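Local coordinates for protein cadherin-23 (Mus musculus, PDB 5UZ8) that probably mediates calcium-dependent cell adhesion in the inner ear, where it is thought to serve mechanotransduction in hearing, at residues A[216-221]-A[249-254]. Residues are numbered along the deposited sequence; the frame is centred on the assembly and turned at random. Where two conformers were deposited one is given.
Sequences VNDCRP and DQDEGS. With CA (calcium ion), chain E; CA (calcium ion), chain F; CA (calcium ion), chain G; GSH (glutathione), chain L.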
ATOM      1  N   VAL A 216      -5.073 -21.420  12.362  1.00 15.41           N
ATOM      2  CA  VAL A 216      -4.705 -22.828  12.270  1.00 16.18           C
ATOM      3  C   VAL A 216      -4.899 -23.379  13.674  1.00 15.96           C
ATOM      4  O   VAL A 216      -4.724 -22.650  14.676  1.00 14.51           O
ATOM      5  CB  VAL A 216      -3.218 -22.947  11.857  1.00 16.93           C
ATOM      6  CG1 VAL A 216      -2.675 -24.360  11.953  1.00 18.36           C
ATOM      7  CG2 VAL A 216      -3.085 -22.399  10.453  1.00 17.13           C
ATOM      8  N   ASN A 217      -5.314 -24.632  13.765  1.00 15.94           N
ATOM      9  CA  ASN A 217      -5.472 -25.227  15.083  1.00 15.87           C
ATOM     10  C   ASN A 217      -4.085 -25.579  15.625  1.00 16.18           C
ATOM     11  O   ASN A 217      -3.626 -26.704  15.446  1.00 17.37           O
ATOM     12  CB  ASN A 217      -6.336 -26.491  15.035  1.00 16.18           C
ATOM     13  CG  ASN A 217      -6.688 -26.976  16.421  1.00 15.71           C
ATOM     14  OD1 ASN A 217      -6.897 -26.162  17.326  1.00 14.94           O
ATOM     15  ND2 ASN A 217      -6.703 -28.281  16.618  1.00 16.17           N
ATOM     16  N   ASP A 218      -3.387 -24.626  16.245  1.00 15.74           N
ATOM     17  CA  ASP A 218      -2.035 -24.893  16.745  1.00 16.09           C
ATOM     18  C   ASP A 218      -1.927 -24.797  18.262  1.00 16.57           C
ATOM     19  O   ASP A 218      -0.838 -24.851  18.777  1.00 17.37           O
ATOM     20  CB  ASP A 218      -0.982 -24.022  16.066  1.00 16.24           C
ATOM     21  CG  ASP A 218      -1.269 -22.487  16.150  1.00 16.13           C
ATOM     22  OD1 ASP A 218      -2.376 -22.017  16.501  1.00 15.49           O
ATOM     23  OD2 ASP A 218      -0.320 -21.729  15.798  1.00 16.21           O
ATOM     24  N   CYS A 219      -3.050 -24.688  18.954  1.00 16.40           N
ATOM     25  CA  CYS A 219      -3.052 -24.619  20.417  1.00 16.79           C
ATOM     26  C   CYS A 219      -3.877 -25.777  21.000  1.00 15.84           C
ATOM     27  O   CYS A 219      -5.039 -25.973  20.658  1.00 14.83           O
ATOM     28  CB  CYS A 219      -3.559 -23.279  20.884  1.00 17.86           C
ATOM     29  SG  CYS A 219      -2.556 -21.960  20.156  1.00 20.11           S
ATOM     30  N   ARG A 220      -3.242 -26.554  21.876  1.00 15.51           N
ATOM     31  CA  ARG A 220      -3.918 -27.648  22.521  1.00 15.45           C
ATOM     32  C   ARG A 220      -4.685 -27.119  23.730  1.00 15.67           C
ATOM     33  O   ARG A 220      -4.301 -26.129  24.339  1.00 16.07           O
ATOM     34  CB  ARG A 220      -2.942 -28.777  22.914  1.00 15.89           C
ATOM     35  CG  ARG A 220      -2.140 -28.471  24.157  1.00 16.33           C
ATOM     36  CD  ARG A 220      -1.061 -29.480  24.411  1.00 16.87           C
ATOM     37  NE  ARG A 220      -1.589 -30.802  24.705  1.00 16.46           N
ATOM     38  CZ  ARG A 220      -0.834 -31.829  25.071  1.00 17.48           C
ATOM     39  NH1 ARG A 220       0.472 -31.673  25.263  1.00 18.28           N
ATOM     40  NH2 ARG A 220      -1.384 -33.028  25.278  1.00 17.61           N
ATOM     41  N   PRO A 221      -5.795 -27.771  24.066  1.00 15.58           N
ATOM     42  CA  PRO A 221      -6.533 -27.464  25.293  1.00 15.95           C
ATOM     43  C   PRO A 221      -5.668 -27.607  26.545  1.00 16.57           C
ATOM     44  O   PRO A 221      -4.800 -28.488  26.583  1.00 16.62           O
ATOM     45  CB  PRO A 221      -7.630 -28.508  25.297  1.00 15.51           C
ATOM     46  CG  PRO A 221      -7.810 -28.867  23.861  1.00 15.44           C
ATOM     47  CD  PRO A 221      -6.443 -28.833  23.273  1.00 15.55           C
ATOM     48  N   ASP A 249      -8.565 -22.973  25.470  1.00 17.00           N
ATOM     49  CA  ASP A 249      -7.942 -23.229  24.182  1.00 16.01           C
ATOM     50  C   ASP A 249      -7.906 -21.915  23.433  1.00 16.18           C
ATOM     51  O   ASP A 249      -8.926 -21.253  23.294  1.00 16.85           O
ATOM     52  CB  ASP A 249      -8.745 -24.304  23.431  1.00 15.78           C
ATOM     53  CG  ASP A 249      -8.125 -24.716  22.107  1.00 15.16           C
ATOM     54  OD1 ASP A 249      -7.768 -23.843  21.277  1.00 15.25           O
ATOM     55  OD2 ASP A 249      -8.048 -25.941  21.848  1.00 14.97           O
ATOM     56  N   GLN A 250      -6.706 -21.504  23.023  1.00 15.84           N
ATOM     57  CA  GLN A 250      -6.469 -20.159  22.503  1.00 16.30           C
ATOM     58  C   GLN A 250      -6.883 -19.943  21.038  1.00 16.07           C
ATOM     59  O   GLN A 250      -6.891 -18.822  20.569  1.00 16.28           O
ATOM     60  CB  GLN A 250      -4.995 -19.811  22.671  1.00 16.81           C
ATOM     61  CG  GLN A 250      -4.525 -19.794  24.140  1.00 17.77           C
ATOM     62  CD  GLN A 250      -5.378 -18.918  25.001  1.00 19.22           C
ATOM     63  OE1 GLN A 250      -5.433 -17.704  24.770  1.00 21.16           O
ATOM     64  NE2 GLN A 250      -5.990 -19.494  26.052  1.00 19.98           N
ATOM     65  N   ASP A 251      -7.192 -21.017  20.334  1.00 15.63           N
ATOM     66  CA  ASP A 251      -7.610 -20.951  18.925  1.00 15.94           C
ATOM     67  C   ASP A 251      -9.006 -20.336  18.744  1.00 17.44           C
ATOM     68  O   ASP A 251      -9.623 -19.843  19.684  1.00 18.13           O
ATOM     69  CB  ASP A 251      -7.516 -22.346  18.291  1.00 15.23           C
ATOM     70  CG  ASP A 251      -6.095 -22.856  18.226  1.00 14.77           C
ATOM     71  OD1 ASP A 251      -5.209 -22.085  17.774  1.00 14.87           O
ATOM     72  OD2 ASP A 251      -5.855 -24.029  18.628  1.00 13.52           O
ATOM     73  N   GLU A 252      -9.453 -20.296  17.501  1.00 18.28           N
ATOM     74  CA  GLU A 252     -10.693 -19.660  17.115  1.00 20.33           C
ATOM     75  C   GLU A 252     -11.745 -20.692  16.684  1.00 19.89           C
ATOM     76  O   GLU A 252     -11.435 -21.686  16.030  1.00 18.87           O
ATOM     77  CB  GLU A 252     -10.395 -18.711  15.937  1.00 21.84           C
ATOM     78  CG  GLU A 252     -11.561 -17.836  15.515  1.00 24.96           C
ATOM     79  CD  GLU A 252     -11.195 -16.799  14.457  1.00 26.85           C
ATOM     80  OE1 GLU A 252     -10.108 -16.830  13.849  1.00 27.32           O
ATOM     81  OE2 GLU A 252     -12.033 -15.925  14.209  1.00 30.97           O
ATOM     82  N   GLY A 253     -13.001 -20.390  16.974  1.00 20.98           N
ATOM     83  CA  GLY A 253     -14.123 -21.173  16.420  1.00 22.13           C
ATOM     84  C   GLY A 253     -14.053 -22.643  16.837  1.00 20.86           C
ATOM     85  O   GLY A 253     -13.731 -22.949  17.995  1.00 19.83           O
ATOM     86  N   SER A 254     -14.319 -23.540  15.889  1.00 21.34           N
ATOM     87  CA  SER A 254     -14.286 -24.972  16.178  0.50 20.92           C
ATOM     88  C   SER A 254     -12.917 -25.426  16.718  1.00 19.11           C
ATOM     89  O   SER A 254     -12.856 -26.367  17.504  1.00 18.33           O
ATOM     90  CB  SER A 254     -14.703 -25.799  14.949  0.50 22.18           C
ATOM     91  OG  SER A 254     -13.846 -25.542  13.847  0.50 21.75           O
TER
HETATM   92 CA    CA E2604      -7.118 -25.772  19.614  1.00 13.56          CA
HETATM   93 CA    CA F2605      -4.345 -20.778  16.108  1.00 14.15          CA
HETATM   94 CA    CA G2606      -0.659 -19.539  16.725  1.00 16.22          CA
HETATM   95  N1  GSH L2611       5.772 -20.325  19.203  1.00 29.29           N
HETATM   96  CA1 GSH L2611       4.834 -20.974  18.300  1.00 30.20           C
HETATM   97  C1  GSH L2611       4.757 -20.178  17.019  1.00 30.75           C
HETATM   98  O11 GSH L2611       5.410 -19.110  16.957  1.00 30.86           O
HETATM   99  O12 GSH L2611       4.021 -20.609  16.097  1.00 30.49           O
HETATM  100  CB1 GSH L2611       3.433 -21.092  18.933  1.00 27.76           C
HETATM  101  CG1 GSH L2611       2.800 -19.727  19.202  1.00 25.81           C
HETATM  102  CD1 GSH L2611       1.333 -19.867  19.536  1.00 24.01           C
HETATM  103  OE1 GSH L2611       0.507 -20.173  18.681  1.00 22.16           O
HETATM  104  N2  GSH L2611       1.004 -19.591  20.794  1.00 22.61           N
HETATM  105  CA2 GSH L2611      -0.368 -19.481  21.244  1.00 22.48           C
HETATM  106  C2  GSH L2611      -0.629 -18.147  21.881  1.00 22.48           C
HETATM  107  O2  GSH L2611      -1.493 -18.060  22.737  1.00 21.99           O
HETATM  108  CB2 GSH L2611      -0.673 -20.629  22.206  1.00 22.86           C
HETATM  109  SG2 GSH L2611      -0.535 -22.183  21.308  1.00 24.62           S
HETATM  110  N3  GSH L2611       0.068 -17.105  21.410  1.00 22.97           N
HETATM  111  CA3 GSH L2611      -0.129 -15.741  21.863  1.00 23.53           C
HETATM  112  C3  GSH L2611       1.101 -15.166  22.538  1.00 25.49           C
HETATM  113  O31 GSH L2611       0.981 -14.029  23.048  1.00 26.32           O
HETATM  114  O32 GSH L2611       2.184 -15.807  22.531  1.00 26.92           O
HETATM  115  O   HOH W   1       1.560 -19.292  15.709  1.00 16.02           O
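Asp251 joins the two loops by placing one carboxylate oxygen on each of two calcium ions. Its OD2 lies 2.4 Å from the chain E calcium and its OD1 2.3 Å from that of chain F. Asp251 CB points toward 216-221, and CG, anti to the carbonyl carbon (chi1 -65°), stands 3.4 Å from each ion. Asp251 OD2 accepts a hydrogen bond from Cys219 N at 2.9 Å, through its syn lone pair. A weak hydrogen bond runs from Asp218 N to Asp251 OD1 at 3.5 Å. The side chains of Asn217 and Asp251 cross at about a right angle, the amide turned 67° from the carboxylate. Asn217 OD1 and Asp251 OD2 are only 2.7 Å apart, both ligands of the chain E calcium. Cys219 O and both oxygens of Asp249 bind that ion too, and Asn255 and Asp299 complete the site. Here the linker between consecutive cadherin repeats, 216-221 after strand 204-214, meets the DXD loop of the next repeat. Asp249 OD1 has a second task: it accepts a hydrogen bond from Asp251 N at 3.0 Å, nearly along its C-O axis, closing an Asx turn. Pro221 lies alongside Asp249, with CG 3.6 Å from OD2. Val216 O and Asp218 OD1 bind the chain F calcium, which Glu127, Glu180 and Asp215 also ligate. Asp218 OD2 binds the third calcium, chain G, with glutathione OE1 and a water.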